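Local coordinates for protein putative citrate lyase, alfa subunit (PDB 2HJ0) that is of unassigned function but belongs to the citrate lyase alpha-subunit family, with a chain built around two large mixed beta sheets, at residues 242-247 / 330-335; 278-283 / 308-313; 71-76 / 183-188. All coordinates share one frame; numbering follows the deposited sequence.

Contact 1 (242-247 / 330-335); sequences KGATRY and DFDHPS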
# COMPACT_ATOMS: atom_id res chain seq x y z
N LYS A 242 -4.02 25.24 14.45
CA LYS A 242 -5.02 25.80 15.35
C LYS A 242 -5.58 24.74 16.31
O LYS A 242 -4.85 23.86 16.76
CB LYS A 242 -6.17 26.43 14.54
CG LYS A 242 -7.00 27.45 15.32
CD LYS A 242 -6.12 28.60 15.83
CE LYS A 242 -6.90 29.56 16.71
NZ LYS A 242 -6.05 30.67 17.22
N GLY A 243 -6.87 24.83 16.62
CA GLY A 243 -7.49 23.88 17.53
C GLY A 243 -8.71 23.18 16.95
O GLY A 243 -8.91 23.17 15.74
N ALA A 244 -9.52 22.59 17.82
CA ALA A 244 -10.72 21.87 17.40
C ALA A 244 -11.92 22.79 17.29
O ALA A 244 -11.96 23.84 17.91
CB ALA A 244 -11.02 20.76 18.38
N THR A 245 -12.90 22.39 16.49
CA THR A 245 -14.09 23.22 16.35
C THR A 245 -15.22 22.62 17.17
O THR A 245 -15.72 21.54 16.87
CB THR A 245 -14.52 23.35 14.88
OG1 THR A 245 -13.46 23.94 14.11
CG2 THR A 245 -15.76 24.25 14.77
N ARG A 246 -15.62 23.34 18.22
CA ARG A 246 -16.68 22.89 19.10
C ARG A 246 -18.02 22.87 18.38
O ARG A 246 -18.15 23.42 17.28
CB ARG A 246 -16.75 23.79 20.35
CG ARG A 246 -17.61 23.24 21.50
CD ARG A 246 -17.06 21.91 22.05
NE ARG A 246 -17.84 21.38 23.18
CZ ARG A 246 -17.93 21.96 24.37
NH1 ARG A 246 -17.30 23.10 24.62
NH2 ARG A 246 -18.66 21.39 25.33
N TYR A 247 -19.01 22.24 19.01
CA TYR A 247 -20.35 22.13 18.46
C TYR A 247 -21.01 23.49 18.29
O TYR A 247 -20.49 24.51 18.72
CB TYR A 247 -21.22 21.27 19.36
CG TYR A 247 -20.77 19.85 19.51
CD1 TYR A 247 -20.71 18.99 18.41
CD2 TYR A 247 -20.43 19.34 20.76
CE1 TYR A 247 -20.32 17.66 18.56
CE2 TYR A 247 -20.05 18.02 20.92
CZ TYR A 247 -19.99 17.18 19.82
OH TYR A 247 -19.62 15.87 20.00
N ASP A 330 -8.57 14.65 7.80
CA ASP A 330 -8.78 15.28 9.09
C ASP A 330 -9.29 16.69 8.89
O ASP A 330 -8.91 17.36 7.95
CB ASP A 330 -7.48 15.32 9.87
CG ASP A 330 -7.03 13.97 10.29
OD1 ASP A 330 -5.90 13.59 9.92
OD2 ASP A 330 -7.81 13.28 10.98
N PHE A 331 -10.15 17.13 9.80
CA PHE A 331 -10.72 18.47 9.71
C PHE A 331 -10.30 19.44 10.83
O PHE A 331 -10.90 20.51 10.99
CB PHE A 331 -12.25 18.36 9.64
CG PHE A 331 -12.77 18.09 8.25
CD1 PHE A 331 -13.32 19.11 7.49
CD2 PHE A 331 -12.71 16.82 7.71
CE1 PHE A 331 -13.80 18.86 6.20
CE2 PHE A 331 -13.19 16.56 6.42
CZ PHE A 331 -13.73 17.59 5.67
N ASP A 332 -9.27 19.08 11.59
CA ASP A 332 -8.73 19.94 12.65
C ASP A 332 -7.46 19.33 13.22
O ASP A 332 -7.27 18.12 13.19
CB ASP A 332 -9.77 20.19 13.75
CG ASP A 332 -10.23 18.93 14.42
OD1 ASP A 332 -11.19 19.01 15.22
OD2 ASP A 332 -9.65 17.85 14.16
N HIS A 333 -6.57 20.18 13.73
CA HIS A 333 -5.31 19.71 14.26
C HIS A 333 -5.40 18.52 15.22
O HIS A 333 -4.69 17.52 15.06
CB HIS A 333 -4.56 20.86 14.93
CG HIS A 333 -3.25 20.46 15.51
ND1 HIS A 333 -2.21 19.98 14.73
CD2 HIS A 333 -2.81 20.43 16.79
CE1 HIS A 333 -1.20 19.65 15.51
NE2 HIS A 333 -1.53 19.91 16.76
N PRO A 334 -6.27 18.60 16.23
CA PRO A 334 -6.39 17.48 17.18
C PRO A 334 -6.68 16.13 16.52
O PRO A 334 -6.16 15.10 16.96
CB PRO A 334 -7.50 17.95 18.12
CG PRO A 334 -8.31 18.86 17.27
CD PRO A 334 -7.27 19.64 16.51
N SER A 335 -7.50 16.12 15.47
CA SER A 335 -7.79 14.86 14.78
C SER A 335 -6.55 14.36 14.07
O SER A 335 -6.28 13.16 14.04
CB SER A 335 -8.90 15.03 13.76
OG SER A 335 -10.15 15.13 14.41
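Ala244 sets its methyl group against the ring of Pro334, with CB of Ala244 3.5 Å from CG of Pro334. The same methyl lies 3.6 Å from OD1 of Asp332, so it rests on the proline ring and the carboxylate at once. One residue back, the backbone does the touching: the carbonyl carbon of Gly243 packs on Pro334 CD at 3.8 Å, and Gly243 O lies 3.7 Å from CB of Asp332. At the outer end, Lys242 O approaches CB of His333 to 3.5 Å and meets the imidazole obliquely; Lys242 and Gly243 are poorly ordered, and this end of the contact is correspondingly less certain. No hydrogen bond crosses between the segments, so van der Waals packing carries the contact.

The surface on which the loop rests is the start of helix 333-341. Asp332 is its N-cap, with CG between the backbone N and the carbonyl carbon (chi1 59°). Ser335 N donates to Asp332 OD2 at 3.1 Å, meeting that oxygen from above the carboxylate plane, 43° out of it. The other oxygen, OD1, accepts from Asn311 N. One buried carboxylate thus serves the first turns of two helices, whose N-terminal ends would be expected to stabilise its negative charge.

Further out, the loop between helices 238-241 and 251-265 runs over helix 311-318, which Ala244 meets at Asn311 and Tyr247 at Ala312; Tyr247 also reaches helix 282-297, while helix 333-341 begins just two residues after short strand 329-330.

Contact 2 (278-283 / 308-313); sequences TGTGGA and GITNAM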
# COMPACT_ATOMS: atom_id res chain seq x y z
N THR A 278 -20.56 11.14 10.76
CA THR A 278 -21.27 12.40 10.99
C THR A 278 -20.56 13.53 10.28
O THR A 278 -19.46 13.37 9.75
CB THR A 278 -21.35 12.76 12.48
OG1 THR A 278 -20.05 12.69 13.06
CG2 THR A 278 -22.29 11.82 13.21
N GLY A 279 -21.20 14.69 10.29
CA GLY A 279 -20.65 15.85 9.62
C GLY A 279 -19.39 16.43 10.22
O GLY A 279 -18.88 15.96 11.23
N THR A 280 -18.90 17.48 9.59
CA THR A 280 -17.70 18.15 10.05
C THR A 280 -18.04 19.55 10.56
O THR A 280 -17.15 20.38 10.72
CB THR A 280 -16.65 18.25 8.92
OG1 THR A 280 -17.22 18.93 7.79
CG2 THR A 280 -16.21 16.87 8.49
N GLY A 281 -19.32 19.81 10.82
CA GLY A 281 -19.73 21.11 11.31
C GLY A 281 -21.24 21.24 11.27
O GLY A 281 -21.93 20.36 10.76
N GLY A 282 -21.77 22.33 11.81
CA GLY A 282 -23.21 22.51 11.80
C GLY A 282 -23.97 21.45 12.57
O GLY A 282 -23.43 20.83 13.49
N ALA A 283 -25.22 21.24 12.19
CA ALA A 283 -26.06 20.25 12.85
C ALA A 283 -25.57 18.83 12.58
O ALA A 283 -25.64 17.97 13.45
CB ALA A 283 -27.51 20.40 12.39
N GLY A 308 -14.22 12.34 7.45
CA GLY A 308 -13.35 13.42 7.81
C GLY A 308 -13.59 13.46 9.30
O GLY A 308 -14.70 13.73 9.76
N ILE A 309 -12.53 13.15 10.03
CA ILE A 309 -12.58 13.10 11.47
C ILE A 309 -12.49 14.49 12.08
O ILE A 309 -11.89 15.37 11.49
CB ILE A 309 -11.44 12.23 11.97
CG1 ILE A 309 -11.50 10.88 11.25
CG2 ILE A 309 -11.50 12.08 13.48
CD1 ILE A 309 -12.85 10.18 11.32
N THR A 310 -13.14 14.67 13.23
CA THR A 310 -13.10 15.95 13.96
C THR A 310 -12.78 15.56 15.39
O THR A 310 -12.84 14.37 15.73
CB THR A 310 -14.45 16.67 13.98
OG1 THR A 310 -15.27 16.09 14.99
CG2 THR A 310 -15.14 16.54 12.65
N ASN A 311 -12.45 16.53 16.23
CA ASN A 311 -12.13 16.24 17.62
C ASN A 311 -13.24 15.50 18.34
O ASN A 311 -12.96 14.71 19.23
CB ASN A 311 -11.80 17.53 18.38
CG ASN A 311 -11.38 17.26 19.82
OD1 ASN A 311 -12.13 17.54 20.75
ND2 ASN A 311 -10.18 16.70 20.00
N ALA A 312 -14.49 15.73 17.95
CA ALA A 312 -15.62 15.04 18.58
C ALA A 312 -15.46 13.55 18.40
O ALA A 312 -15.81 12.75 19.28
CB ALA A 312 -16.91 15.48 17.98
N MSE A 313 -14.90 13.18 17.26
CA MSE A 313 -14.68 11.78 16.94
C MSE A 313 -13.56 11.19 17.80
O MSE A 313 -13.66 10.06 18.27
CB MSE A 313 -14.35 11.64 15.46
CG MSE A 313 -15.08 10.49 14.83
SE MSE A 313 -16.98 10.59 15.27
CE MSE A 313 -17.65 10.67 13.43
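The methyl groups of Thr280 and Thr310 meet loosely, CG2 of Thr280 lying 4.3 Å from CG2 of Thr310. The apolar packing continues along the backbone, where Thr310 CG2 also approaches Thr280 CA at 4.0 Å.

Methyl groups against oxygens form a second set. Thr280 CG2 lies 3.7 Å from Gly308 O, and Thr310 CG2 is 4.0 Å from Gly279 O. In the buried part, the selenomethionine Met313, its chain bent at chi2 and chi3, brings CE to the hydroxyl OG1 of Thr278, the two side chains crossing obliquely.

No hydrogen bond crosses between the segments; two lie within 308-313, and Asn311 N also donates to Asp332 OD1. Thr310 is the N-cap of helix 311-318: OG1 stands between the backbone N and the carbonyl carbon (chi1 81°) and accepts a weak bond from Ala312 N at 3.1 Å, while Met313 N donates to Thr310 O at 2.8 Å.

Both segments are strand-to-helix turns of an open alpha/beta fold, the glycine-rich one leading from strand 275-277 into helix 282-297. The fit rests on methyl groups, glycine backbone and the Met313 end group, while Thr310 OG1 gives its weak capping interaction to its own helix.

Contact 3 (71-76 / 183-188); sequences HHFREG and GKTTCG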
# COMPACT_ATOMS: atom_id res chain seq x y z
N HIS A 71 -5.86 18.09 -1.52
CA HIS A 71 -6.32 19.24 -0.74
C HIS A 71 -6.33 19.05 0.78
O HIS A 71 -7.15 19.66 1.49
CB HIS A 71 -7.73 19.65 -1.20
CG HIS A 71 -8.79 18.63 -0.89
ND1 HIS A 71 -8.85 17.41 -1.51
CD2 HIS A 71 -9.80 18.65 0.02
CE1 HIS A 71 -9.85 16.71 -1.01
NE2 HIS A 71 -10.44 17.44 -0.08
N HIS A 72 -5.42 18.23 1.30
CA HIS A 72 -5.41 18.00 2.74
C HIS A 72 -5.03 19.23 3.56
O HIS A 72 -5.34 19.30 4.75
CB HIS A 72 -4.50 16.82 3.09
CG HIS A 72 -5.15 15.49 2.89
ND1 HIS A 72 -4.70 14.58 1.95
CD2 HIS A 72 -6.19 14.90 3.51
CE1 HIS A 72 -5.44 13.49 2.01
NE2 HIS A 72 -6.35 13.66 2.95
N PHE A 73 -4.39 20.20 2.92
CA PHE A 73 -4.00 21.43 3.62
C PHE A 73 -5.10 22.49 3.50
O PHE A 73 -5.01 23.58 4.07
CB PHE A 73 -2.70 21.99 3.04
CG PHE A 73 -1.50 21.18 3.40
CD1 PHE A 73 -0.70 20.62 2.42
CD2 PHE A 73 -1.18 20.97 4.73
CE1 PHE A 73 0.40 19.86 2.75
CE2 PHE A 73 -0.08 20.21 5.09
CZ PHE A 73 0.72 19.65 4.10
N ARG A 74 -6.14 22.14 2.74
CA ARG A 74 -7.27 23.02 2.53
C ARG A 74 -6.88 24.45 2.20
O ARG A 74 -6.03 24.66 1.34
CB ARG A 74 -8.18 22.97 3.74
CG ARG A 74 -8.69 21.58 3.95
CD ARG A 74 -9.97 21.60 4.73
NE ARG A 74 -9.70 21.33 6.13
CZ ARG A 74 -10.61 21.42 7.08
NH1 ARG A 74 -10.27 21.16 8.34
NH2 ARG A 74 -11.85 21.77 6.76
N GLU A 75 -7.49 25.42 2.87
CA GLU A 75 -7.22 26.84 2.61
C GLU A 75 -5.80 27.26 2.95
O GLU A 75 -5.41 28.40 2.68
CB GLU A 75 -8.19 27.73 3.37
CG GLU A 75 -9.65 27.57 2.96
CD GLU A 75 -9.94 27.97 1.51
OE1 GLU A 75 -9.15 28.75 0.92
OE2 GLU A 75 -10.97 27.51 0.97
N GLY A 76 -5.04 26.35 3.53
CA GLY A 76 -3.68 26.67 3.88
C GLY A 76 -2.70 26.14 2.85
O GLY A 76 -1.49 26.29 3.03
N GLY A 183 6.11 16.93 11.20
CA GLY A 183 6.56 18.10 10.48
C GLY A 183 6.02 19.39 11.08
O GLY A 183 5.20 19.34 12.00
N LYS A 184 6.46 20.54 10.59
CA LYS A 184 5.97 21.81 11.14
C LYS A 184 4.65 22.21 10.49
O LYS A 184 4.03 23.18 10.91
CB LYS A 184 7.00 22.91 10.93
CG LYS A 184 7.08 23.42 9.51
CD LYS A 184 8.29 24.32 9.32
CE LYS A 184 8.27 24.95 7.93
NZ LYS A 184 9.53 25.66 7.58
N THR A 185 4.22 21.47 9.48
CA THR A 185 2.98 21.80 8.82
C THR A 185 2.24 20.52 8.51
O THR A 185 2.09 20.14 7.34
CB THR A 185 3.25 22.53 7.50
OG1 THR A 185 4.23 23.56 7.72
CG2 THR A 185 1.97 23.15 6.97
N THR A 186 1.76 19.84 9.55
CA THR A 186 1.03 18.58 9.39
C THR A 186 -0.42 18.75 8.96
O THR A 186 -0.96 19.84 9.01
CB THR A 186 1.03 17.79 10.72
OG1 THR A 186 0.24 18.49 11.69
CG2 THR A 186 2.45 17.62 11.25
N CYS A 187 -1.04 17.66 8.54
CA CYS A 187 -2.44 17.71 8.12
C CYS A 187 -3.11 16.38 8.47
O CYS A 187 -4.29 16.16 8.18
CB CYS A 187 -2.55 17.94 6.62
SG CYS A 187 -1.72 16.66 5.68
N GLY A 188 -2.34 15.48 9.07
CA GLY A 188 -2.87 14.19 9.44
C GLY A 188 -2.90 13.19 8.30
O GLY A 188 -1.87 12.92 7.67
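Phe73 reaches across to Cys187, and the two make the dense centre of the contact. Cys187 SG lies 4.4 Å from the centroid of the Phe73 ring and 29° off its normal, an oblique sulfur-aromatic contact. Cys187 CB is 3.7 Å from Phe73 CE2. The sulfur takes up the position between the backbone N and the carbonyl carbon (chi1 59°), where it also lies 3.8 Å from CB of His72. Cys187 CB packs 3.6 Å from His72 O, so the cysteine lies against two consecutive residues of the other segment. At the edge of the Phe73 ring, near its plane, stand the carbonyl oxygens of Thr185 and Thr186, the former beside CE2 and CZ. The Thr185 methyl CG2 adds a looser touch, 4.0 Å from Phe73 CE2.

Phe73 and His72 occupy the middle of a type I beta turn running from His71 to Arg74, closed by Arg74 N to His71 O at 3.0 Å. This turn follows strand 66-69, an inner strand of the ten-stranded mixed sheet, and leads on toward helix 79-89; the facing loop leads into helix 191-199. Such strand-to-helix turns are usual in open alpha/beta folds. The polar ends here are engaged elsewhere: His72 NE2 bonds to Val328 O, and Thr185 OG1 to Asp208 OD1.

Away from the ring the contact thins out quickly. Thr186 directs its CB away from the turn and contributes little beyond its carbonyl. Gly183 and Lys184 lie exposed on the solvent side, without contact to segment 71-76; Lys184 NZ bonds instead to Asp232 O and forms a long, weak ion pair with Asp208 OD2.

How the contacts relate
Along the chain contact 3 closes first, and contact 1 then opens with contact 2 nested inside its loop. Contacts 1 and 2 are immediate neighbours, their centres about 9 Å apart, and share the small parallel sheet of strands 308-309 and 329-330, where Phe331 N probably bonds to Ile309 O. In contact 3, segment 71-76 follows strand 66-69 of the ten-stranded sheet, whereas in contact 2, segment 278-283 follows strand 275-277 of the nine-stranded one; their centres are about 18 Å apart and they do not touch. Contact 1 lies about 12 Å from contact 3 by centres, with Phe331 and Asp330 packing against Arg74 and Gly188. Segment 330-335 therefore links the surroundings of both large sheets.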